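Local atomic coordinates of malonyl CoA-acyl carrier protein transacylase (Staphylococcus aureus, PDB entry 3IM9), a protein that catalyses the transfer of the malonyl group from malonyl-CoA to holo-acyl carrier protein, supplying malonyl-ACP for fatty acid biosynthesis. Residues Q71-L75 and L98-S102; H77-L82 and E280-G284; I40-A44 and S111-A115. All coordinates share one frame; numbering follows the deposited sequence.

Contact 1: Q71-L75 and L98-S102. With CA (calcium ion), chain B.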
loop_
_atom_site.group_PDB
_atom_site.type_symbol
_atom_site.label_atom_id
_atom_site.label_comp_id
_atom_site.label_asym_id
_atom_site.label_seq_id
_atom_site.Cartn_x
_atom_site.Cartn_y
_atom_site.Cartn_z
ATOM N N GLN A 71 -2.531 3.452 -9.080
ATOM C CA GLN A 71 -1.488 2.457 -8.715
ATOM C C GLN A 71 -0.130 2.737 -9.410
ATOM O O GLN A 71 0.886 2.840 -8.723
ATOM C CB GLN A 71 -1.960 1.038 -8.915
ATOM C CG GLN A 71 -3.095 0.682 -7.902
ATOM C CD GLN A 71 -3.461 -0.768 -7.903
ATOM O OE1 GLN A 71 -2.593 -1.658 -8.037
ATOM N NE2 GLN A 71 -4.790 -1.064 -7.782
ATOM N N PRO A 72 -0.095 2.843 -10.742
ATOM C CA PRO A 72 1.197 3.163 -11.362
ATOM C C PRO A 72 1.646 4.565 -10.989
ATOM O O PRO A 72 2.868 4.763 -10.875
ATOM C CB PRO A 72 0.910 3.090 -12.907
ATOM C CG PRO A 72 -0.614 3.142 -13.015
ATOM C CD PRO A 72 -1.121 2.473 -11.739
ATOM N N ALA A 73 0.724 5.498 -10.700
ATOM C CA ALA A 73 1.190 6.829 -10.265
ATOM C C ALA A 73 1.931 6.793 -8.935
ATOM O O ALA A 73 2.989 7.400 -8.784
ATOM C CB ALA A 73 -0.088 7.714 -10.119
ATOM N N LEU A 74 1.442 6.040 -7.968
ATOM C CA LEU A 74 2.067 5.940 -6.665
ATOM C C LEU A 74 3.382 5.179 -6.788
ATOM O O LEU A 74 4.352 5.602 -6.144
ATOM C CB LEU A 74 1.117 5.192 -5.705
ATOM C CG LEU A 74 -0.069 6.019 -5.191
ATOM C CD1 LEU A 74 -1.196 5.082 -4.678
ATOM C CD2 LEU A 74 0.359 6.982 -4.090
ATOM N N LEU A 75 3.376 4.039 -7.496
ATOM C CA LEU A 75 4.658 3.341 -7.692
ATOM C C LEU A 75 5.708 4.253 -8.308
ATOM O O LEU A 75 6.883 4.213 -7.871
ATOM C CB LEU A 75 4.409 2.090 -8.572
ATOM C CG LEU A 75 5.677 1.236 -8.708
ATOM C CD1 LEU A 75 5.752 0.260 -7.556
ATOM C CD2 LEU A 75 5.549 0.437 -9.998
ATOM N N LEU A 98 -0.918 -1.477 -2.684
ATOM C CA LEU A 98 -0.055 -1.096 -3.809
ATOM C C LEU A 98 1.407 -0.891 -3.311
ATOM O O LEU A 98 2.378 -1.206 -4.028
ATOM C CB LEU A 98 -0.661 0.188 -4.421
ATOM C CG LEU A 98 0.143 0.802 -5.599
ATOM C CD1 LEU A 98 1.386 1.655 -5.135
ATOM C CD2 LEU A 98 0.497 -0.232 -6.687
ATOM N N GLY A 99 1.548 -0.236 -2.176
ATOM C CA GLY A 99 2.874 0.081 -1.663
ATOM C C GLY A 99 3.823 -1.112 -1.572
ATOM O O GLY A 99 5.038 -0.916 -1.588
ATOM N N GLU A 100 3.260 -2.338 -1.440
ATOM C CA GLU A 100 4.139 -3.500 -1.362
ATOM C C GLU A 100 4.927 -3.614 -2.654
ATOM O O GLU A 100 6.052 -4.141 -2.615
ATOM C CB GLU A 100 3.275 -4.750 -1.097
ATOM C CG GLU A 100 4.133 -6.044 -0.768
ATOM C CD GLU A 100 3.376 -6.993 0.084
ATOM O OE1 GLU A 100 2.706 -6.551 1.040
ATOM O OE2 GLU A 100 3.485 -8.212 -0.207
ATOM N N TYR A 101 4.363 -3.182 -3.785
ATOM C CA TYR A 101 5.115 -3.216 -5.084
ATOM C C TYR A 101 6.274 -2.248 -5.038
ATOM O O TYR A 101 7.330 -2.519 -5.651
ATOM C CB TYR A 101 4.175 -3.024 -6.241
ATOM C CG TYR A 101 3.292 -4.211 -6.410
ATOM C CD1 TYR A 101 2.033 -4.311 -5.771
ATOM C CD2 TYR A 101 3.700 -5.267 -7.246
ATOM C CE1 TYR A 101 1.199 -5.444 -5.893
ATOM C CE2 TYR A 101 2.903 -6.420 -7.373
ATOM C CZ TYR A 101 1.689 -6.487 -6.702
ATOM O OH TYR A 101 0.943 -7.649 -6.860
ATOM N N SER A 102 6.137 -1.092 -4.413
ATOM C CA SER A 102 7.252 -0.209 -4.256
ATOM C C SER A 102 8.330 -0.896 -3.415
ATOM O O SER A 102 9.511 -0.712 -3.690
ATOM C CB SER A 102 6.764 1.061 -3.568
ATOM O OG SER A 102 5.807 1.704 -4.441
HETATM CA CA CA B . -1.190 -7.897 -5.244
#

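Contact 2: H77-L82 and E280-G284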
loop_
_atom_site.group_PDB
_atom_site.type_symbol
_atom_site.label_atom_id
_atom_site.label_comp_id
_atom_site.label_asym_id
_atom_site.label_seq_id
_atom_site.Cartn_x
_atom_site.Cartn_y
_atom_site.Cartn_z
ATOM N N HIS A 77 5.897 7.603 -8.276
ATOM C CA HIS A 77 6.352 8.674 -7.387
ATOM C C HIS A 77 7.292 8.111 -6.324
ATOM O O HIS A 77 8.406 8.631 -6.127
ATOM C CB HIS A 77 5.120 9.276 -6.718
ATOM C CG HIS A 77 5.396 10.541 -5.931
ATOM N ND1 HIS A 77 6.609 11.215 -5.852
ATOM C CD2 HIS A 77 4.497 11.230 -5.207
ATOM C CE1 HIS A 77 6.413 12.312 -5.109
ATOM N NE2 HIS A 77 5.142 12.309 -4.688
ATOM N N SER A 78 6.931 7.020 -5.662
ATOM C CA SER A 78 7.772 6.446 -4.638
ATOM C C SER A 78 9.107 5.959 -5.221
ATOM O O SER A 78 10.161 6.147 -4.594
ATOM C CB SER A 78 7.067 5.269 -3.934
ATOM O OG SER A 78 6.044 5.773 -3.057
ATOM N N SER A 79 9.044 5.357 -6.421
ATOM C CA SER A 79 10.308 4.818 -7.004
ATOM C C SER A 79 11.189 5.977 -7.455
ATOM O O SER A 79 12.437 5.829 -7.474
ATOM C CB SER A 79 9.962 3.937 -8.192
ATOM O OG SER A 79 9.276 2.727 -7.720
ATOM N N ALA A 80 10.606 7.073 -7.910
ATOM C CA ALA A 80 11.404 8.223 -8.388
ATOM C C ALA A 80 12.117 8.838 -7.208
ATOM O O ALA A 80 13.310 9.168 -7.272
ATOM C CB ALA A 80 10.484 9.271 -9.073
ATOM N N LEU A 81 11.412 8.982 -6.085
ATOM C CA LEU A 81 12.045 9.458 -4.848
ATOM C C LEU A 81 13.128 8.527 -4.432
ATOM O O LEU A 81 14.237 8.958 -4.013
ATOM C CB LEU A 81 11.057 9.668 -3.701
ATOM C CG LEU A 81 10.037 10.762 -3.873
ATOM C CD1 LEU A 81 8.927 10.641 -2.844
ATOM C CD2 LEU A 81 10.660 12.142 -3.693
ATOM N N LEU A 82 12.839 7.234 -4.406
ATOM C CA LEU A 82 13.812 6.228 -3.988
ATOM C C LEU A 82 15.089 6.326 -4.838
ATOM O O LEU A 82 16.166 6.276 -4.256
ATOM C CB LEU A 82 13.096 4.829 -4.045
ATOM C CG LEU A 82 13.980 3.697 -3.529
ATOM C CD1 LEU A 82 14.063 3.809 -2.055
ATOM C CD2 LEU A 82 13.229 2.490 -3.898
ATOM N N GLU A 280 9.077 6.787 5.522
ATOM C CA GLU A 280 7.988 6.745 4.483
ATOM C C GLU A 280 8.405 7.519 3.250
ATOM O O GLU A 280 8.959 8.640 3.342
ATOM C CB GLU A 280 6.748 7.288 5.138
ATOM C CG GLU A 280 5.490 7.119 4.179
ATOM C CD GLU A 280 4.221 7.539 4.855
ATOM O OE1 GLU A 280 4.200 8.110 5.968
ATOM O OE2 GLU A 280 3.170 7.207 4.227
ATOM N N ILE A 281 8.218 6.924 2.079
ATOM C CA ILE A 281 8.728 7.533 0.835
ATOM C C ILE A 281 7.552 7.510 -0.177
ATOM O O ILE A 281 7.102 6.434 -0.640
ATOM C CB ILE A 281 9.931 6.710 0.266
ATOM C CG1 ILE A 281 11.021 6.739 1.357
ATOM C CG2 ILE A 281 10.391 7.296 -1.102
ATOM C CD1 ILE A 281 12.227 5.777 0.940
ATOM N N GLY A 282 7.059 8.732 -0.515
ATOM C CA GLY A 282 5.856 8.794 -1.363
ATOM C C GLY A 282 5.158 10.092 -0.981
ATOM O O GLY A 282 5.577 10.838 -0.132
ATOM N N PRO A 283 4.013 10.330 -1.578
ATOM C CA PRO A 283 3.230 11.458 -1.274
ATOM C C PRO A 283 2.495 11.236 0.051
ATOM O O PRO A 283 2.151 10.088 0.413
ATOM C CB PRO A 283 2.152 11.468 -2.389
ATOM C CG PRO A 283 1.940 10.057 -2.841
ATOM C CD PRO A 283 3.384 9.432 -2.577
ATOM N N GLY A 284 2.312 12.346 0.807
ATOM C CA GLY A 284 1.642 12.226 2.088
ATOM C C GLY A 284 2.492 11.625 3.207
ATOM O O GLY A 284 3.649 11.243 2.983
#

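Contact 3: I40-A44 and S111-A115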
loop_
_atom_site.group_PDB
_atom_site.type_symbol
_atom_site.label_atom_id
_atom_site.label_comp_id
_atom_site.label_asym_id
_atom_site.label_seq_id
_atom_site.Cartn_x
_atom_site.Cartn_y
_atom_site.Cartn_z
ATOM N N ILE A 40 13.148 7.583 -13.760
ATOM C CA ILE A 40 12.002 6.783 -13.377
ATOM C C ILE A 40 10.742 7.370 -13.986
ATOM O O ILE A 40 9.916 6.665 -14.589
ATOM C CB ILE A 40 11.867 6.685 -11.856
ATOM C CG1 ILE A 40 13.045 5.921 -11.185
ATOM C CG2 ILE A 40 10.533 6.007 -11.450
ATOM C CD1 ILE A 40 13.202 4.470 -11.684
ATOM N N LEU A 41 10.568 8.698 -13.839
ATOM C CA LEU A 41 9.325 9.302 -14.373
ATOM C C LEU A 41 9.206 9.118 -15.878
ATOM O O LEU A 41 8.139 8.849 -16.385
ATOM C CB LEU A 41 9.351 10.814 -13.960
ATOM C CG LEU A 41 9.154 10.960 -12.476
ATOM C CD1 LEU A 41 9.668 12.336 -12.021
ATOM C CD2 LEU A 41 7.622 10.953 -12.085
ATOM N N THR A 42 10.313 9.276 -16.609
ATOM C CA THR A 42 10.302 9.102 -18.059
ATOM C C THR A 42 10.160 7.629 -18.414
ATOM O O THR A 42 9.455 7.335 -19.393
ATOM C CB THR A 42 11.640 9.589 -18.647
ATOM O OG1 THR A 42 11.738 11.015 -18.474
ATOM C CG2 THR A 42 11.746 9.286 -20.107
ATOM N N SER A 43 10.652 6.732 -17.557
ATOM C CA SER A 43 10.406 5.294 -17.843
ATOM C C SER A 43 8.932 4.988 -17.813
ATOM O O SER A 43 8.407 4.315 -18.664
ATOM C CB SER A 43 11.159 4.420 -16.864
ATOM O OG SER A 43 10.942 3.027 -17.102
ATOM N N ALA A 44 8.261 5.503 -16.783
ATOM C CA ALA A 44 6.810 5.268 -16.635
ATOM C C ALA A 44 6.085 5.883 -17.845
ATOM O O ALA A 44 5.178 5.286 -18.439
ATOM C CB ALA A 44 6.327 5.942 -15.339
ATOM N N SER A 111 12.099 -5.181 -11.316
ATOM C CA SER A 111 12.605 -3.906 -11.852
ATOM C C SER A 111 11.427 -2.877 -11.877
ATOM O O SER A 111 10.212 -3.313 -11.924
ATOM C CB SER A 111 13.149 -4.052 -13.288
ATOM O OG SER A 111 12.109 -4.347 -14.234
ATOM N N PHE A 112 11.763 -1.588 -11.939
ATOM C CA PHE A 112 10.680 -0.613 -11.954
ATOM C C PHE A 112 9.801 -0.836 -13.193
ATOM O O PHE A 112 8.575 -0.738 -13.109
ATOM C CB PHE A 112 11.263 0.825 -12.018
ATOM C CG PHE A 112 10.187 1.839 -12.199
ATOM C CD1 PHE A 112 9.288 2.135 -11.103
ATOM C CD2 PHE A 112 9.953 2.383 -13.461
ATOM C CE1 PHE A 112 8.222 3.014 -11.374
ATOM C CE2 PHE A 112 8.918 3.286 -13.688
ATOM C CZ PHE A 112 8.001 3.568 -12.589
ATOM N N GLU A 113 10.349 -1.064 -14.406
ATOM C CA GLU A 113 9.532 -1.178 -15.610
ATOM C C GLU A 113 8.645 -2.392 -15.537
ATOM O O GLU A 113 7.456 -2.288 -15.929
ATOM C CB GLU A 113 10.446 -1.461 -16.880
ATOM C CG GLU A 113 10.921 -0.243 -17.563
ATOM C CD GLU A 113 11.884 -0.610 -18.724
ATOM O OE1 GLU A 113 12.940 -1.244 -18.446
ATOM O OE2 GLU A 113 11.533 -0.219 -19.869
ATOM N N ASP A 114 9.128 -3.493 -14.945
ATOM C CA ASP A 114 8.249 -4.690 -14.802
ATOM C C ASP A 114 7.121 -4.312 -13.776
ATOM O O ASP A 114 5.932 -4.623 -14.033
ATOM C CB ASP A 114 8.998 -5.918 -14.230
ATOM C CG ASP A 114 10.011 -6.507 -15.227
ATOM O OD1 ASP A 114 10.102 -6.036 -16.348
ATOM O OD2 ASP A 114 10.621 -7.523 -14.802
ATOM N N ALA A 115 7.498 -3.754 -12.628
ATOM C CA ALA A 115 6.484 -3.419 -11.557
ATOM C C ALA A 115 5.469 -2.412 -12.013
ATOM O O ALA A 115 4.278 -2.528 -11.673
ATOM C CB ALA A 115 7.206 -2.888 -10.372
#

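Contact 1: Q71-L75 and L98-S102
Leu98 reaches across to helix 67-84 and lays its branched end against Gln71 and Leu74, giving the dense part of this buried contact. Its CG lies anti to the backbone N (chi1 177°), which carries both methyls over to the facing helix. There they part: Leu98 CD1 meets Leu74 CB at 3.6 Å, while Leu98 CD2 lies at the same 3.6 Å from Gln71 CB. The side chains of Gln71 and Leu98 run past each other in opposite directions, and the leucine methyl also borders the amide, with Leu98 CD2 3.7 Å from Gln71 OE1. The polar end of Gln71 is held elsewhere, OE1 by Arg122 NH1 and NE2 by Thr67 OG1, which fixes which end of the amide turns to which partner.

One turn further on, the join rests on fewer atoms. A single methyl, Leu75 CD1, fits against the backbone between Tyr101 and Ser102, 3.6 Å from Tyr101 C and 3.4 Å from Ser102 OG. No hydrogen bond crosses between the segments. Of the Tyr101 side chain, CB lies 3.9 Å from Leu75 CD1; beyond that atom the ring leads away from the facing helix, and its OH binds the calcium ion at 2.7 Å. The metal lies at the edge of the ring, in its plane, and is also bound by Met253 O and Gln256 OE1 of the chain.

Leu98 directly follows Ser97, probably the catalytic serine, and Gly99 closes a Gly-x-Ser-x-Gly sequence. The contact thus packs helix 67-84 against the strand-to-helix turn that fits a nucleophile elbow, as expected for an acyltransferase of this family.

Contact 2: H77-L82 and E280-G284
Ser78 gives the contact its one hydrogen bond, from OG to the backbone O of Ile281, 2.7 Å long. The donor comes in at a C=O...OG angle of 133° and stands 24° out of the carbonyl plane. With OG beside its own backbone N (chi1 -74°), the serine side chain lies in the narrowest part of the gap, where the CA atoms of Ser78 and Gly282 come within 4.5 Å. Gly282, which has no side chain, allows this approach, and its CA also borders Ser78 OG.

Aliphatic contacts extend from this bond along helix 67-84. Ile281 has the most surface buried by the contact, and its two branches divide the work: CG2 meets Leu81 CB at 3.6 Å, and CD1 lies 4.0 Å from Leu82 CD1, the side chains of Ile281 and Leu82 crossing at about a right angle. The far end of Leu81 lies on the backbone, with Leu81 CD1 3.5 Å from Gly282 N.

A third kind of packing joins the imidazole of His77 to Pro283. The two side chains pass alongside one another, heading opposite ways, and His77 CD2 approaches Pro283 CD to 3.4 Å, obliquely to the ring. The carbonyl carbon of Gly282 lies over one face of the same imidazole. This is van der Waals contact between an aromatic ring and a saturated pyrrolidine ring, and no hydrogen bond forms across it.

Strand 275-281 is an inner strand of the parallel sheet, between strands 11-16 and 299-303. Ile281 is hydrogen-bonded to Ile15 through the backbone, and Gly282, just past the strand, to Ile303. Helix 67-84 crosses the end of this strand; Ser78 also touches Phe16 of strand 11-16 and Ser102 of helix 99-106, while Ala80 packs on helix 35-47.

Contact 3: I40-A44 and S111-A115
Phe112, in the first turn of helix 112-128, puts its ring against helix 35-47 and has far more surface buried here than any other residue. A trans first torsion (173°) swings the ring out from its own helix to meet Ile40, Ser43 and Ala44. Phe112 CE2 is 3.6 Å from Ile40 O, a carbonyl that already accepts the helical bond from Ala44 N. Ala44 N itself lies at the edge of the ring, near its plane, and the methyl Ala44 CB touches Phe112 CZ at 4.0 Å.

Ile40 covers one face of this ring. Its CG2 methyl sits almost over the middle, 3.7 Å from the centroid of the Phe112 ring and 13° off the normal, a CH-pi contact over the face. The other branch reaches the root of the phenylalanine, where Ile40 CD1 lies 4.0 Å from Phe112 CG.

Ser43 approaches the same ring at its edge. The hydroxyl, OG, is near the ring plane and 3.8 Å from Phe112 CD2, and it also comes to 3.3 Å from Glu113 CG. Glu113 offers the stem of an extended chain here, its carboxylate carried out to the solvent side. No hydrogen bond joins the two segments. Just before Phe112, Ser111 is the N-cap of helix 112-128, its OG accepting from Asp114 N at 3.2 Å, a capping bond at the start of the helix that carries Phe112.

Both helices pack on helix 67-84: Phe112 touches Thr76 and Ser79, and Ala44 touches Thr76. Away from Phe112, Leu41 packs on helix 52-57 and on Thr76 of helix 67-84.

Contacts 1 and 2 are both buried and share helix 67-84, which meets the turn after the probable catalytic serine through residues 71-75 and the end of a central strand through 77-82. They touch where Leu74 packs on Pro283. Contact 3 lies farther out and is partly exposed, joining two helices that pack on helix 67-84; it meets contact 1 at Leu75 and contact 2 at Ser79 and Ala80. The chemistry changes accordingly: leucine packing beside a calcium ligand in contact 1, a serine-to-strand hydrogen bond with aliphatic packing in contact 2, and a methyl over an aromatic face in contact 3.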